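Local coordinates for protein probable adenylyl-sulfate kinase (PDB 2YVU) that probably phosphorylates adenosine 5'-phosphosulfate with ATP to make 3'-phosphoadenylyl sulfate, the activated form of sulfate, at residues E116-S122 / Q160-E166; L36-Y42 / Y178-K182; L71-W76 / M102-V107. All blocks are in the same frame, centred on the assembly; numbering follows the deposited sequence.

Overall arrangement
The chain offers a worked example of how contacts between distant parts of the chain tie a P-loop fold together. Followed from the N terminus, it first lays down 36-42 at the end of helix 26-39, whose partner 178-182 comes only in the last helix. Interaction 2 thus closes a long loop that encloses the other two. Within it, interaction 3 joins helices 64-82 and 97-109, and it is complete before interaction 1 pairs strands 114-120 and 161-164; the two follow in series. Glu116 and Arg104 link interactions 1 and 3 by a salt bridge, while Leu180 packs on Ile117, tying helix 170-184 to the sheet. Interactions 2 and 3 do not touch, their nearest atoms being about 10 Å apart.

Interaction 1: E116-S122 / Q160-E166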
loop_
_atom_site.group_PDB
_atom_site.type_symbol
_atom_site.label_atom_id
_atom_site.label_comp_id
_atom_site.label_asym_id
_atom_site.label_seq_id
_atom_site.Cartn_x
_atom_site.Cartn_y
_atom_site.Cartn_z
ATOM N N GLU A 116 2.121 -11.763 15.402
ATOM C CA GLU A 116 2.353 -12.897 14.521
ATOM C C GLU A 116 1.501 -14.065 15.017
ATOM O O GLU A 116 1.738 -14.631 16.090
ATOM C CB GLU A 116 3.834 -13.248 14.521
ATOM C CG GLU A 116 4.223 -14.385 13.602
ATOM C CD GLU A 116 5.729 -14.421 13.368
ATOM O OE1 GLU A 116 6.471 -13.860 14.191
ATOM O OE2 GLU A 116 6.175 -15.007 12.367
ATOM N N ILE A 117 0.494 -14.400 14.226
ATOM C CA ILE A 117 -0.455 -15.456 14.554
ATOM C C ILE A 117 -0.193 -16.713 13.740
ATOM O O ILE A 117 -0.337 -16.721 12.505
ATOM C CB ILE A 117 -1.893 -14.986 14.251
ATOM C CG1 ILE A 117 -2.111 -13.600 14.869
ATOM C CG2 ILE A 117 -2.914 -16.073 14.664
ATOM C CD1 ILE A 117 -1.943 -13.532 16.411
ATOM N N TYR A 118 0.164 -17.788 14.427
ATOM C CA TYR A 118 0.426 -19.039 13.733
ATOM C C TYR A 118 -0.841 -19.877 13.584
ATOM O O TYR A 118 -1.388 -20.387 14.568
ATOM C CB TYR A 118 1.525 -19.828 14.467
ATOM C CG TYR A 118 1.865 -21.182 13.855
ATOM C CD1 TYR A 118 1.801 -21.395 12.478
ATOM C CD2 TYR A 118 2.309 -22.229 14.654
ATOM C CE1 TYR A 118 2.175 -22.631 11.906
ATOM C CE2 TYR A 118 2.687 -23.462 14.094
ATOM C CZ TYR A 118 2.615 -23.653 12.722
ATOM O OH TYR A 118 2.969 -24.879 12.178
ATOM N N VAL A 119 -1.302 -19.996 12.339
ATOM C CA VAL A 119 -2.471 -20.784 11.979
ATOM C C VAL A 119 -1.871 -22.160 11.665
ATOM O O VAL A 119 -1.309 -22.395 10.593
ATOM C CB VAL A 119 -3.176 -20.171 10.754
ATOM C CG1 VAL A 119 -4.449 -20.961 10.415
ATOM C CG2 VAL A 119 -3.506 -18.708 11.049
ATOM N N LYS A 120 -2.018 -23.059 12.627
ATOM C CA LYS A 120 -1.410 -24.379 12.581
ATOM C C LYS A 120 -2.204 -25.531 11.992
ATOM O O LYS A 120 -3.303 -25.861 12.461
ATOM C CB LYS A 120 -0.949 -24.718 14.003
ATOM C CG LYS A 120 -0.360 -26.098 14.198
ATOM C CD LYS A 120 0.178 -26.204 15.621
ATOM C CE LYS A 120 0.872 -27.539 15.865
ATOM N NZ LYS A 120 -0.075 -28.685 15.700
ATOM N N ALA A 121 -1.602 -26.140 10.974
ATOM C CA ALA A 121 -2.141 -27.271 10.230
ATOM C C ALA A 121 -0.966 -28.001 9.560
ATOM O O ALA A 121 -0.114 -27.373 8.950
ATOM C CB ALA A 121 -3.117 -26.775 9.164
ATOM N N SER A 122 -0.913 -29.323 9.657
ATOM C CA SER A 122 0.188 -30.041 9.034
ATOM C C SER A 122 0.053 -30.043 7.528
ATOM O O SER A 122 -1.028 -29.824 6.982
ATOM C CB SER A 122 0.234 -31.489 9.512
ATOM O OG SER A 122 -0.811 -32.227 8.917
ATOM N N GLN A 160 2.615 -14.650 18.654
ATOM C CA GLN A 160 1.845 -14.049 19.720
ATOM C C GLN A 160 0.639 -14.923 20.026
ATOM O O GLN A 160 -0.020 -14.755 21.057
ATOM C CB GLN A 160 1.431 -12.633 19.343
ATOM C CG GLN A 160 2.524 -11.597 19.565
ATOM C CD GLN A 160 3.847 -11.913 18.858
ATOM O OE1 GLN A 160 4.834 -12.259 19.500
ATOM N NE2 GLN A 160 3.874 -11.775 17.542
ATOM N N LEU A 161 0.359 -15.890 19.155
ATOM C CA LEU A 161 -0.780 -16.762 19.414
ATOM C C LEU A 161 -0.750 -17.909 18.415
ATOM O O LEU A 161 -0.296 -17.733 17.294
ATOM C CB LEU A 161 -2.091 -15.966 19.251
ATOM C CG LEU A 161 -3.395 -16.508 19.845
ATOM C CD1 LEU A 161 -3.317 -16.343 21.360
ATOM C CD2 LEU A 161 -4.618 -15.734 19.310
ATOM N N VAL A 162 -1.256 -19.063 18.819
ATOM C CA VAL A 162 -1.309 -20.240 17.952
ATOM C C VAL A 162 -2.761 -20.643 17.775
ATOM O O VAL A 162 -3.489 -20.801 18.752
ATOM C CB VAL A 162 -0.567 -21.446 18.564
ATOM C CG1 VAL A 162 -0.735 -22.677 17.665
ATOM C CG2 VAL A 162 0.906 -21.106 18.749
ATOM N N LEU A 163 -3.203 -20.781 16.532
ATOM C CA LEU A 163 -4.584 -21.196 16.287
ATOM C C LEU A 163 -4.520 -22.603 15.688
ATOM O O LEU A 163 -4.153 -22.785 14.516
ATOM C CB LEU A 163 -5.300 -20.215 15.328
ATOM C CG LEU A 163 -5.438 -18.758 15.819
ATOM C CD1 LEU A 163 -6.220 -17.971 14.794
ATOM C CD2 LEU A 163 -6.138 -18.679 17.185
ATOM N N ASP A 164 -4.853 -23.603 16.501
ATOM C CA ASP A 164 -4.814 -24.985 16.034
ATOM C C ASP A 164 -6.073 -25.283 15.235
ATOM O O ASP A 164 -7.148 -25.482 15.812
ATOM C CB ASP A 164 -4.721 -25.957 17.216
ATOM C CG ASP A 164 -4.387 -27.378 16.766
ATOM O OD1 ASP A 164 -4.878 -27.799 15.698
ATOM O OD2 ASP A 164 -3.636 -28.078 17.476
ATOM N N THR A 165 -5.949 -25.320 13.911
ATOM C CA THR A 165 -7.107 -25.577 13.070
ATOM C C THR A 165 -7.490 -27.059 12.978
ATOM O O THR A 165 -8.440 -27.408 12.288
ATOM C CB THR A 165 -6.904 -25.017 11.639
ATOM O OG1 THR A 165 -5.891 -25.768 10.969
ATOM C CG2 THR A 165 -6.477 -23.537 11.687
ATOM N N GLU A 166 -6.757 -27.932 13.661
ATOM C CA GLU A 166 -7.102 -29.352 13.618
ATOM C C GLU A 166 -7.876 -29.751 14.869
ATOM O O GLU A 166 -8.797 -30.574 14.810
ATOM C CB GLU A 166 -5.836 -30.217 13.444
ATOM C CG GLU A 166 -5.434 -30.418 11.961
ATOM C CD GLU A 166 -4.112 -31.170 11.761
ATOM O OE1 GLU A 166 -3.119 -30.533 11.337
ATOM O OE2 GLU A 166 -4.062 -32.399 12.016
#
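Thr165 holds its hydroxyl between its own backbone N and carbonyl carbon (chi1 68°), a rotation that presents OG1 to Lys120 and swings CG2 against Val119, where Thr165 CG2 lies 3.5 Å from Val119 CG1. Lys120 O is gripped twice by this one residue, once through its backbone N and once through the hydroxyl that the rotation brings up. Thr165 N reaches Lys120 O at 3.1 Å in the carbonyl plane, whereas Thr165 OG1, 3.0 Å from Lys120 O, stands above that plane. The same hydroxyl is also bonded to Arg129 of helix 123-129.

A second side chain fastens the loop beyond the strands. Glu166 stretches out from its CG and sets Glu166 OE1 3.0 Å from Ser122 N, in an almost straight bond (170°) that meets the oxygen end-on. Ser122 itself N-caps the next helix, its OG capping Glu125 N. Asp164 positions the turn: Asp164 OD1 accepts from Glu166 N at 2.8 Å, an Asx turn.

Upstream, the backbones form a regular parallel ladder: Leu161 O takes Tyr118 N, Tyr118 O takes Leu163 N, and Leu163 O takes Lys120 N. On the face carrying Ile117, Val119, Leu161 and Leu163, Ile117 CD1 runs alongside Leu161 CB at 3.7 Å and Ile117 CG2 slants across Leu163 CD1; helix 170-184 covers this layer with Tyr176, Leu177 and Leu180. On the other face Lys120 NZ and Asp164 OD2 are 4.0 Å apart, too far for a salt bridge, though their charges probably attract.

Val119 also touches Ser24, an ATP-binding residue by similarity. Strand 161-164, running 18° from parallel to its neighbour, is an outermost strand of the chain's five-stranded parallel sheet, the core of a P-loop kinase fold.

Interaction 2: L36-Y42 / Y178-K182; sequences LLQKEGY and YSLVK
A Schellman motif ends helix 26-39, the helix that follows the P-loop, and just there Glu40 reaches across to Tyr178 and Lys182 of helix 170-184. Gly41, with its positive phi of 94°, turns the chain out of the helix, and Tyr42 N bonds back to Leu37 O at 3.1 Å. The side chains of Glu40 and Tyr42 both set out toward helix 170-184.

The two oxygens of the Glu40 carboxylate are divided between two partners. Glu40 OE1 receives Lys182 NZ in a salt bridge of 2.6 Å, the nitrogen approaching end-on to the C-O bond. OE2 accepts from Tyr178 OH at the edge of that ring, near its plane, with the carboxylate turned 72° from the ring; the modelled separation is too short to be taken literally. Lys182 arrives by a folded chain, bent at chi2 (-71°) and chi3, which brings its CG over one face of Tyr178 before NZ moves on to Glu40. From there Lys182 NZ also makes a weak hydrogen bond to Tyr42 OH, 3.3 Å away, lying in the plane of the Tyr42 ring, at its edge. Lys8 makes a cation-pi contact with the same ring.

Beneath the polar group, apolar side chains meet. Leu36 CD1 rests 3.6 Å from Tyr178 CD2, the two side chains crossing at a slant. Leu37 CD2 comes within 4.2 Å of Tyr178 CE2 and also borders Val181 CG1; Leu33 continues this layer, touching both Tyr178 and Val181.

The salt bridge from Lys182 probably limits how the Glu40 carboxylate can turn; how much the phenol adds is doubtful. The lysine would be expected to favour the charged form of Glu40, making the junction of these two helices partly electrostatic.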
loop_
_atom_site.group_PDB
_atom_site.type_symbol
_atom_site.label_atom_id
_atom_site.label_comp_id
_atom_site.label_asym_id
_atom_site.label_seq_id
_atom_site.Cartn_x
_atom_site.Cartn_y
_atom_site.Cartn_z
ATOM N N LEU A 36 -16.072 -8.951 12.475
ATOM C CA LEU A 36 -16.354 -8.639 13.879
ATOM C C LEU A 36 -15.956 -7.224 14.303
ATOM O O LEU A 36 -16.724 -6.504 14.949
ATOM C CB LEU A 36 -15.633 -9.631 14.798
ATOM C CG LEU A 36 -16.053 -11.108 14.857
ATOM C CD1 LEU A 36 -15.148 -11.845 15.855
ATOM C CD2 LEU A 36 -17.508 -11.241 15.286
ATOM N N LEU A 37 -14.737 -6.836 13.960
ATOM C CA LEU A 37 -14.227 -5.526 14.320
ATOM C C LEU A 37 -14.914 -4.394 13.569
ATOM O O LEU A 37 -15.162 -3.341 14.134
ATOM C CB LEU A 37 -12.719 -5.478 14.071
ATOM C CG LEU A 37 -11.943 -6.506 14.878
ATOM C CD1 LEU A 37 -10.562 -6.669 14.281
ATOM C CD2 LEU A 37 -11.864 -6.051 16.354
ATOM N N GLN A 38 -15.192 -4.598 12.289
ATOM C CA GLN A 38 -15.862 -3.558 11.527
ATOM C C GLN A 38 -17.241 -3.334 12.138
ATOM O O GLN A 38 -17.612 -2.201 12.438
ATOM C CB GLN A 38 -15.962 -3.947 10.047
ATOM C CG GLN A 38 -14.604 -3.922 9.338
ATOM C CD GLN A 38 -14.664 -4.373 7.876
ATOM O OE1 GLN A 38 -15.521 -5.169 7.492
ATOM N NE2 GLN A 38 -13.730 -3.882 7.064
ATOM N N LYS A 39 -17.990 -4.412 12.356
ATOM C CA LYS A 39 -19.315 -4.271 12.957
ATOM C C LYS A 39 -19.245 -3.511 14.279
ATOM O O LYS A 39 -20.220 -2.898 14.695
ATOM C CB LYS A 39 -19.967 -5.641 13.137
ATOM C CG LYS A 39 -20.516 -6.203 11.831
ATOM C CD LYS A 39 -21.005 -7.638 11.999
ATOM C CE LYS A 39 -21.646 -8.178 10.721
ATOM N NZ LYS A 39 -22.130 -9.591 10.890
ATOM N N GLU A 40 -18.089 -3.529 14.935
ATOM C CA GLU A 40 -17.927 -2.790 16.186
ATOM C C GLU A 40 -17.494 -1.360 15.897
ATOM O O GLU A 40 -17.306 -0.565 16.811
ATOM C CB GLU A 40 -16.894 -3.460 17.096
ATOM C CG GLU A 40 -17.354 -4.787 17.660
ATOM C CD GLU A 40 -16.401 -5.350 18.703
ATOM O OE1 GLU A 40 -15.559 -4.594 19.227
ATOM O OE2 GLU A 40 -16.511 -6.552 19.012
ATOM N N GLY A 41 -17.308 -1.051 14.618
ATOM C CA GLY A 41 -16.930 0.299 14.224
ATOM C C GLY A 41 -15.464 0.644 14.034
ATOM O O GLY A 41 -15.126 1.810 13.896
ATOM N N TYR A 42 -14.580 -0.342 14.039
ATOM C CA TYR A 42 -13.160 -0.042 13.856
ATOM C C TYR A 42 -12.854 0.029 12.368
ATOM O O TYR A 42 -13.545 -0.587 11.560
ATOM C CB TYR A 42 -12.286 -1.139 14.465
ATOM C CG TYR A 42 -12.253 -1.180 15.978
ATOM C CD1 TYR A 42 -11.474 -0.280 16.696
ATOM C CD2 TYR A 42 -12.952 -2.155 16.682
ATOM C CE1 TYR A 42 -11.384 -0.357 18.086
ATOM C CE2 TYR A 42 -12.874 -2.239 18.078
ATOM C CZ TYR A 42 -12.082 -1.337 18.770
ATOM O OH TYR A 42 -11.939 -1.424 20.143
ATOM N N TYR A 178 -9.701 -12.783 18.405
ATOM C CA TYR A 178 -10.414 -11.556 18.714
ATOM C C TYR A 178 -10.094 -11.088 20.129
ATOM O O TYR A 178 -9.959 -9.895 20.355
ATOM C CB TYR A 178 -11.923 -11.784 18.543
ATOM C CG TYR A 178 -12.795 -10.661 19.083
ATOM C CD1 TYR A 178 -13.044 -10.542 20.453
ATOM C CD2 TYR A 178 -13.377 -9.725 18.223
ATOM C CE1 TYR A 178 -13.847 -9.529 20.954
ATOM C CE2 TYR A 178 -14.188 -8.696 18.718
ATOM C CZ TYR A 178 -14.415 -8.610 20.082
ATOM O OH TYR A 178 -15.202 -7.614 20.584
ATOM N N SER A 179 -9.966 -12.012 21.081
ATOM C CA SER A 179 -9.661 -11.624 22.467
ATOM C C SER A 179 -8.274 -11.003 22.591
ATOM O O SER A 179 -8.091 -10.038 23.338
ATOM C CB SER A 179 -9.762 -12.828 23.405
ATOM O OG SER A 179 -11.099 -13.290 23.502
ATOM N N LEU A 180 -7.301 -11.553 21.859
ATOM C CA LEU A 180 -5.926 -11.030 21.874
ATOM C C LEU A 180 -5.954 -9.624 21.252
ATOM O O LEU A 180 -5.410 -8.665 21.812
ATOM C CB LEU A 180 -4.982 -11.934 21.048
ATOM C CG LEU A 180 -3.451 -11.989 21.284
ATOM C CD1 LEU A 180 -2.698 -12.106 19.940
ATOM C CD2 LEU A 180 -2.975 -10.763 22.018
ATOM N N VAL A 181 -6.598 -9.500 20.093
ATOM C CA VAL A 181 -6.679 -8.203 19.421
ATOM C C VAL A 181 -7.310 -7.148 20.337
ATOM O O VAL A 181 -6.770 -6.056 20.505
ATOM C CB VAL A 181 -7.521 -8.295 18.116
ATOM C CG1 VAL A 181 -7.904 -6.903 17.644
ATOM C CG2 VAL A 181 -6.699 -8.998 17.013
ATOM N N LYS A 182 -8.461 -7.474 20.922
ATOM C CA LYS A 182 -9.137 -6.521 21.799
ATOM C C LYS A 182 -8.296 -6.208 23.033
ATOM O O LYS A 182 -8.350 -5.107 23.569
ATOM C CB LYS A 182 -10.508 -7.064 22.219
ATOM C CG LYS A 182 -11.486 -7.184 21.062
ATOM C CD LYS A 182 -11.976 -5.818 20.556
ATOM C CE LYS A 182 -12.886 -5.156 21.597
ATOM N NZ LYS A 182 -13.732 -4.061 21.043
#

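Interaction 3: L71-W76 / M102-V107; sequences LKRIAW and MVRRIV
Ile106 and Ala75 carry this contact between two helices, with Val103 close behind. The side chain of Ile106 reaches into helix 64-82 with both of its ends. Because CG1 lies beside the backbone N (chi1 -71°), Ile106 CG2 is turned to Ala75 CB, 3.8 Å away, and at the same time sits over a face of Trp76. There it makes a CH-pi contact, Ile106 CG2 being 3.9 Å from the centroid of the five-membered ring and only 9° off its normal. Ile106 CD1, still beside Ala75 CB, reaches further to Lys72 CG at 3.7 Å.

Ala75 is small enough to let the helices come close: Ala75 CB is also met by Val103 CG1 at 3.8 Å, and the segment axes approach to 8.8 Å. Val103 sends its other branch, CG2, toward the carbonyl O of Leu71, 3.7 Å away. At one end Met102 folds its CE over the backbone N and CB of Lys72. The extended lysine leads on to Glu58 of the second subunit, with which it forms a salt bridge, and Trp76 packs on Thr55 of that subunit.

A serine in place of Trp76 would probably leave Ile106 CG2 without the ring it lies over and open a gap beside Thr55 of the second subunit.

Helices 64-82 and 97-109 both pack on Trp17 of strand 14-19, and Leu71 touches Ser94, by similarity the phosphoserine intermediate. Near-parallel at 25°, each belongs to a beta-alpha-beta crossover, 64-82 leading from strand 44-48 to 87-91 and 97-109 from 87-91 to 114-120, as in P-loop kinases.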
loop_
_atom_site.group_PDB
_atom_site.type_symbol
_atom_site.label_atom_id
_atom_site.label_comp_id
_atom_site.label_asym_id
_atom_site.label_seq_id
_atom_site.Cartn_x
_atom_site.Cartn_y
_atom_site.Cartn_z
ATOM N N LEU A 71 6.708 -8.929 0.144
ATOM C CA LEU A 71 6.439 -8.882 1.571
ATOM C C LEU A 71 6.885 -7.570 2.209
ATOM O O LEU A 71 6.214 -7.036 3.096
ATOM C CB LEU A 71 7.110 -10.078 2.261
ATOM C CG LEU A 71 6.496 -11.429 1.849
ATOM C CD1 LEU A 71 7.284 -12.585 2.470
ATOM C CD2 LEU A 71 5.022 -11.496 2.296
ATOM N N LYS A 72 8.024 -7.050 1.775
ATOM C CA LYS A 72 8.506 -5.786 2.311
ATOM C C LYS A 72 7.493 -4.706 1.906
ATOM O O LYS A 72 7.193 -3.785 2.653
ATOM C CB LYS A 72 9.877 -5.456 1.722
ATOM C CG LYS A 72 10.348 -4.043 2.048
ATOM C CD LYS A 72 11.734 -3.782 1.482
ATOM C CE LYS A 72 12.281 -2.440 1.973
ATOM N NZ LYS A 72 13.647 -2.157 1.416
ATOM N N ARG A 73 6.974 -4.834 0.697
ATOM C CA ARG A 73 6.005 -3.892 0.192
ATOM C C ARG A 73 4.737 -3.945 1.026
ATOM O O ARG A 73 4.176 -2.911 1.380
ATOM C CB ARG A 73 5.695 -4.221 -1.258
ATOM C CG ARG A 73 4.658 -3.345 -1.847
ATOM C CD ARG A 73 4.868 -3.316 -3.324
ATOM N NE ARG A 73 4.597 -4.608 -3.881
ATOM C CZ ARG A 73 5.347 -5.201 -4.797
ATOM N NH1 ARG A 73 6.443 -4.618 -5.276
ATOM N NH2 ARG A 73 4.984 -6.387 -5.228
ATOM N N ILE A 74 4.284 -5.155 1.337
ATOM C CA ILE A 74 3.088 -5.315 2.152
ATOM C C ILE A 74 3.310 -4.708 3.529
ATOM O O ILE A 74 2.426 -4.065 4.075
ATOM C CB ILE A 74 2.711 -6.802 2.326
ATOM C CG1 ILE A 74 2.242 -7.376 0.980
ATOM C CG2 ILE A 74 1.611 -6.940 3.378
ATOM C CD1 ILE A 74 1.126 -6.560 0.320
ATOM N N ALA A 75 4.504 -4.927 4.085
ATOM C CA ALA A 75 4.856 -4.402 5.400
ATOM C C ALA A 75 4.743 -2.864 5.424
ATOM O O ALA A 75 4.325 -2.256 6.399
ATOM C CB ALA A 75 6.281 -4.820 5.739
ATOM N N TRP A 76 5.120 -2.228 4.338
ATOM C CA TRP A 76 5.032 -0.781 4.328
ATOM C C TRP A 76 3.613 -0.271 4.230
ATOM O O TRP A 76 3.258 0.700 4.906
ATOM C CB TRP A 76 5.880 -0.229 3.209
ATOM C CG TRP A 76 7.264 0.017 3.710
ATOM C CD1 TRP A 76 8.358 -0.786 3.563
ATOM C CD2 TRP A 76 7.685 1.137 4.491
ATOM N NE1 TRP A 76 9.436 -0.231 4.203
ATOM C CE2 TRP A 76 9.051 0.952 4.780
ATOM C CE3 TRP A 76 7.033 2.281 4.975
ATOM C CZ2 TRP A 76 9.788 1.875 5.534
ATOM C CZ3 TRP A 76 7.766 3.203 5.726
ATOM C CH2 TRP A 76 9.131 2.992 5.995
ATOM N N MET A 102 11.649 -9.656 8.906
ATOM C CA MET A 102 11.865 -8.419 8.161
ATOM C C MET A 102 10.539 -7.619 8.114
ATOM O O MET A 102 10.526 -6.395 8.241
ATOM C CB MET A 102 12.350 -8.778 6.755
ATOM C CG MET A 102 12.511 -7.616 5.816
ATOM S SD MET A 102 10.964 -7.204 4.999
ATOM C CE MET A 102 10.904 -8.469 3.691
ATOM N N VAL A 103 9.417 -8.317 7.949
ATOM C CA VAL A 103 8.117 -7.641 7.926
ATOM C C VAL A 103 7.862 -7.042 9.315
ATOM O O VAL A 103 7.521 -5.868 9.435
ATOM C CB VAL A 103 6.983 -8.613 7.580
ATOM C CG1 VAL A 103 5.634 -7.936 7.808
ATOM C CG2 VAL A 103 7.108 -9.051 6.123
ATOM N N ARG A 104 8.053 -7.851 10.359
ATOM C CA ARG A 104 7.875 -7.396 11.741
ATOM C C ARG A 104 8.674 -6.137 12.031
ATOM O O ARG A 104 8.152 -5.193 12.643
ATOM C CB ARG A 104 8.330 -8.474 12.736
ATOM C CG ARG A 104 8.369 -7.998 14.198
ATOM C CD ARG A 104 8.886 -9.092 15.191
ATOM N NE ARG A 104 7.988 -10.249 15.320
ATOM C CZ ARG A 104 6.861 -10.262 16.037
ATOM N NH1 ARG A 104 6.462 -9.182 16.704
ATOM N NH2 ARG A 104 6.142 -11.371 16.120
ATOM N N ARG A 105 9.945 -6.140 11.617
ATOM C CA ARG A 105 10.848 -5.009 11.839
ATOM C C ARG A 105 10.299 -3.704 11.284
ATOM O O ARG A 105 10.327 -2.663 11.943
ATOM C CB ARG A 105 12.217 -5.254 11.187
ATOM C CG ARG A 105 13.103 -6.267 11.891
ATOM C CD ARG A 105 14.596 -6.053 11.550
ATOM N NE ARG A 105 14.900 -6.134 10.116
ATOM C CZ ARG A 105 15.039 -7.266 9.429
ATOM N NH1 ARG A 105 14.908 -8.440 10.036
ATOM N NH2 ARG A 105 15.311 -7.223 8.129
ATOM N N ILE A 106 9.840 -3.760 10.044
ATOM C CA ILE A 106 9.296 -2.585 9.399
ATOM C C ILE A 106 8.122 -2.048 10.185
ATOM O O ILE A 106 8.038 -0.842 10.430
ATOM C CB ILE A 106 8.891 -2.911 7.958
ATOM C CG1 ILE A 106 10.171 -3.106 7.131
ATOM C CG2 ILE A 106 7.976 -1.819 7.405
ATOM C CD1 ILE A 106 9.972 -3.731 5.754
ATOM N N VAL A 107 7.234 -2.932 10.623
ATOM C CA VAL A 107 6.055 -2.486 11.392
ATOM C C VAL A 107 6.426 -1.939 12.791
ATOM O O VAL A 107 5.957 -0.857 13.205
ATOM C CB VAL A 107 5.022 -3.649 11.533
ATOM C CG1 VAL A 107 3.850 -3.238 12.415
ATOM C CG2 VAL A 107 4.499 -4.053 10.108
#